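Local coordinates for serine protease pet (Escherichia coli, PDB 4OM9), which acts as a secreted serine protease enterotoxin of enteroaggregative Escherichia coli, probably cleaving host proteins such as alpha-fodrin, at residues Met96-Phe102 against Thr243-Thr249. Sequence-based numbering, arbitrary orientation.
Sequences MTTGNDF and TPFDSKT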
ATOM      1  N   MET A  96      15.039 -35.414 -24.733  1.00 43.52           N
ATOM      2  CA  MET A  96      14.697 -36.820 -24.755  1.00 43.25           C
ATOM      3  C   MET A  96      13.173 -36.948 -24.768  1.00 43.80           C
ATOM      4  O   MET A  96      12.431 -36.097 -24.266  1.00 39.55           O
ATOM      5  CB  MET A  96      15.307 -37.572 -23.565  1.00 43.93           C
ATOM      6  CG  MET A  96      16.688 -38.167 -23.835  1.00 48.22           C
ATOM      7  SD  MET A  96      17.397 -39.030 -22.408  1.00 51.30           S
ATOM      8  CE  MET A  96      16.224 -40.340 -22.211  1.00 53.01           C
ATOM      9  N   THR A  97      12.728 -38.050 -25.337  1.00 40.28           N
ATOM     10  CA  THR A  97      11.391 -38.159 -25.856  1.00 38.65           C
ATOM     11  C   THR A  97      10.949 -39.586 -25.642  1.00 40.83           C
ATOM     12  O   THR A  97      11.760 -40.509 -25.726  1.00 40.13           O
ATOM     13  CB  THR A  97      11.365 -37.742 -27.337  1.00 38.46           C
ATOM     14  OG1 THR A  97      10.816 -36.416 -27.441  1.00 39.60           O
ATOM     15  CG2 THR A  97      10.595 -38.714 -28.187  1.00 39.00           C
ATOM     16  N   THR A  98       9.671 -39.754 -25.318  1.00 37.47           N
ATOM     17  CA  THR A  98       9.170 -41.026 -24.840  1.00 37.91           C
ATOM     18  C   THR A  98       7.946 -41.405 -25.661  1.00 38.69           C
ATOM     19  O   THR A  98       7.257 -40.521 -26.169  1.00 39.10           O
ATOM     20  CB  THR A  98       8.846 -40.918 -23.333  1.00 36.96           C
ATOM     21  OG1 THR A  98       9.486 -41.968 -22.603  1.00 42.82           O
ATOM     22  CG2 THR A  98       7.350 -40.910 -23.065  1.00 36.61           C
ATOM     23  N   GLY A  99       7.688 -42.703 -25.819  1.00 39.46           N
ATOM     24  CA  GLY A  99       6.550 -43.180 -26.594  1.00 40.24           C
ATOM     25  C   GLY A  99       5.214 -42.600 -26.130  1.00 41.05           C
ATOM     26  O   GLY A  99       4.261 -42.463 -26.905  1.00 40.30           O
ATOM     27  N   ASN A 100       5.148 -42.252 -24.853  1.00 38.37           N
ATOM     28  CA  ASN A 100       3.976 -41.612 -24.288  1.00 37.61           C
ATOM     29  C   ASN A 100       3.950 -40.083 -24.535  1.00 36.81           C
ATOM     30  O   ASN A 100       3.119 -39.380 -23.937  1.00 36.11           O
ATOM     31  CB  ASN A 100       3.906 -41.906 -22.784  1.00 36.97           C
ATOM     32  CG  ASN A 100       2.476 -41.882 -22.239  1.00 36.89           C
ATOM     33  OD1 ASN A 100       1.522 -42.324 -22.899  1.00 37.49           O
ATOM     34  ND2 ASN A 100       2.332 -41.371 -21.019  1.00 35.89           N
ATOM     35  N   ASP A 101       4.866 -39.600 -25.394  1.00 40.27           N
ATOM     36  CA  ASP A 101       4.858 -38.223 -25.935  1.00 38.91           C
ATOM     37  C   ASP A 101       5.495 -37.248 -24.945  1.00 36.95           C
ATOM     38  O   ASP A 101       5.336 -36.026 -25.044  1.00 35.97           O
ATOM     39  CB  ASP A 101       3.424 -37.787 -26.307  1.00 41.20           C
ATOM     40  CG  ASP A 101       3.360 -36.433 -27.015  1.00 45.28           C
ATOM     41  OD1 ASP A 101       4.303 -36.070 -27.739  1.00 48.35           O
ATOM     42  OD2 ASP A 101       2.337 -35.724 -26.851  1.00 47.92           O
ATOM     43  N   PHE A 102       6.248 -37.792 -23.998  1.00 35.20           N
ATOM     44  CA  PHE A 102       6.900 -36.955 -23.014  1.00 34.28           C
ATOM     45  C   PHE A 102       8.159 -36.335 -23.620  1.00 34.40           C
ATOM     46  O   PHE A 102       8.854 -36.970 -24.420  1.00 35.24           O
ATOM     47  CB  PHE A 102       7.235 -37.757 -21.759  1.00 34.14           C
ATOM     48  CG  PHE A 102       8.013 -36.979 -20.748  1.00 33.44           C
ATOM     49  CD1 PHE A 102       7.381 -36.040 -19.935  1.00 32.63           C
ATOM     50  CD2 PHE A 102       9.387 -37.164 -20.625  1.00 33.72           C
ATOM     51  CE1 PHE A 102       8.097 -35.310 -19.005  1.00 32.13           C
ATOM     52  CE2 PHE A 102      10.127 -36.435 -19.698  1.00 33.22           C
ATOM     53  CZ  PHE A 102       9.487 -35.496 -18.889  1.00 32.43           C
ATOM     54  N   THR A 243       0.113 -36.099 -20.688  1.00 36.21           N
ATOM     55  CA  THR A 243       1.273 -36.978 -20.553  1.00 37.05           C
ATOM     56  C   THR A 243       1.852 -36.787 -19.164  1.00 35.52           C
ATOM     57  O   THR A 243       2.303 -35.704 -18.832  1.00 36.30           O
ATOM     58  CB  THR A 243       2.336 -36.687 -21.624  1.00 37.92           C
ATOM     59  OG1 THR A 243       1.817 -37.063 -22.904  1.00 41.29           O
ATOM     60  CG2 THR A 243       3.634 -37.451 -21.347  1.00 35.96           C
ATOM     61  N   PRO A 244       1.802 -37.834 -18.336  1.00 33.56           N
ATOM     62  CA  PRO A 244       2.277 -37.759 -16.953  1.00 32.98           C
ATOM     63  C   PRO A 244       3.753 -37.432 -16.900  1.00 32.56           C
ATOM     64  O   PRO A 244       4.528 -38.046 -17.652  1.00 34.07           O
ATOM     65  CB  PRO A 244       2.014 -39.167 -16.406  1.00 34.53           C
ATOM     66  CG  PRO A 244       0.993 -39.761 -17.342  1.00 37.11           C
ATOM     67  CD  PRO A 244       1.321 -39.183 -18.681  1.00 33.78           C
ATOM     68  N   PHE A 245       4.147 -36.500 -16.036  1.00 35.43           N
ATOM     69  CA  PHE A 245       5.565 -36.152 -15.921  1.00 38.37           C
ATOM     70  C   PHE A 245       6.442 -37.377 -15.685  1.00 40.02           C
ATOM     71  O   PHE A 245       6.120 -38.223 -14.856  1.00 39.29           O
ATOM     72  CB  PHE A 245       5.816 -35.155 -14.784  1.00 34.68           C
ATOM     73  CG  PHE A 245       7.278 -35.003 -14.452  1.00 37.85           C
ATOM     74  CD1 PHE A 245       8.088 -34.185 -15.218  1.00 38.41           C
ATOM     75  CD2 PHE A 245       7.849 -35.714 -13.406  1.00 38.42           C
ATOM     76  CE1 PHE A 245       9.442 -34.057 -14.931  1.00 42.19           C
ATOM     77  CE2 PHE A 245       9.185 -35.586 -13.113  1.00 42.43           C
ATOM     78  CZ  PHE A 245       9.988 -34.757 -13.876  1.00 42.19           C
ATOM     79  N   ASP A 246       7.575 -37.441 -16.376  1.00 36.06           N
ATOM     80  CA  ASP A 246       8.411 -38.653 -16.352  1.00 35.92           C
ATOM     81  C   ASP A 246       9.810 -38.375 -15.784  1.00 34.08           C
ATOM     82  O   ASP A 246      10.677 -37.865 -16.478  1.00 31.14           O
ATOM     83  CB  ASP A 246       8.499 -39.237 -17.766  1.00 33.08           C
ATOM     84  CG  ASP A 246       9.412 -40.458 -17.863  1.00 33.49           C
ATOM     85  OD1 ASP A 246      10.055 -40.877 -16.875  1.00 40.03           O
ATOM     86  OD2 ASP A 246       9.482 -41.014 -18.972  1.00 35.07           O
ATOM     87  N   SER A 247      10.006 -38.775 -14.531  1.00 34.10           N
ATOM     88  CA  SER A 247      11.256 -38.609 -13.798  1.00 36.88           C
ATOM     89  C   SER A 247      12.467 -39.304 -14.414  1.00 40.69           C
ATOM     90  O   SER A 247      13.546 -38.726 -14.548  1.00 39.93           O
ATOM     91  CB  SER A 247      11.077 -39.142 -12.383  1.00 37.39           C
ATOM     92  OG  SER A 247      10.955 -38.076 -11.469  1.00 42.86           O
ATOM     93  N   LYS A 248      12.278 -40.572 -14.731  1.00 40.10           N
ATOM     94  CA  LYS A 248      13.322 -41.415 -15.260  1.00 37.96           C
ATOM     95  C   LYS A 248      13.929 -40.843 -16.532  1.00 35.86           C
ATOM     96  O   LYS A 248      15.145 -40.748 -16.656  1.00 37.77           O
ATOM     97  CB  LYS A 248      12.756 -42.811 -15.523  1.00 39.83           C
ATOM     98  CG  LYS A 248      13.707 -43.761 -16.214  1.00 44.43           C
ATOM     99  CD  LYS A 248      12.983 -45.066 -16.551  1.00 52.46           C
ATOM    100  CE  LYS A 248      13.939 -46.077 -17.138  1.00 55.52           C
ATOM    101  NZ  LYS A 248      14.766 -45.463 -18.227  1.00 57.90           N
ATOM    102  N   THR A 249      13.084 -40.475 -17.485  1.00 34.54           N
ATOM    103  CA  THR A 249      13.557 -39.904 -18.741  1.00 32.20           C
ATOM    104  C   THR A 249      14.141 -38.511 -18.502  1.00 34.29           C
ATOM    105  O   THR A 249      15.147 -38.131 -19.100  1.00 33.03           O
ATOM    106  CB  THR A 249      12.421 -39.824 -19.779  1.00 34.44           C
ATOM    107  OG1 THR A 249      11.824 -41.120 -19.940  1.00 35.32           O
ATOM    108  CG2 THR A 249      12.949 -39.329 -21.124  1.00 34.47           C
TER
HETATM  109  O   HOH W   1       4.512 -40.423 -19.576  1.00 30.72           O
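T243 OG1 donates to the backbone O of N100 at 2.9 Å, a C=O...donor angle of 160° showing that the hydroxyl meets this oxygen nearly head-on. This bond ties T243 to the T98-D101 type I turn; T243 CG2 packs on F102 CB, near the ring plane and at its edge. N100 adds a second, less direct link: its ND2 passes 3.4 Å from P244 CD and donates to a water 2.8 Å from N100 ND2. That water in turn donates to P244 O at 3.1 Å, while K190 binds N100 OD1.

F102 is the apolar centre. One face of its ring is covered by D246 CB, which stands 3.6 Å from the F102 ring centroid, close to the ring normal, a CH-pi contact. The ring's edge turns toward the face of F245 in an offset edge-to-face pair, centroids 5.8 Å apart and planes at 85°. D246 is also the N-cap of helix 247-255, with T249 N donating almost straight to D246 OD1 at 3.1 Å from above the carboxylate plane. Its carboxylate faces the helix N-terminus while its CB packs on F102. Farther along, M96 bends at chi3 (63°), bringing its CE within 3.6 Å of T249 CG2.

D101 OD2 bonds H229 ND1 and D101 OD1 the backbone N of H72; the second bond resembles that of the triad aspartate in chymotrypsin-like proteases, probably its counterpart. The geometry is consistent with the PA-clan fold, in which the second barrel's last strand and following helix pack against the first barrel beside the probable triad aspartate.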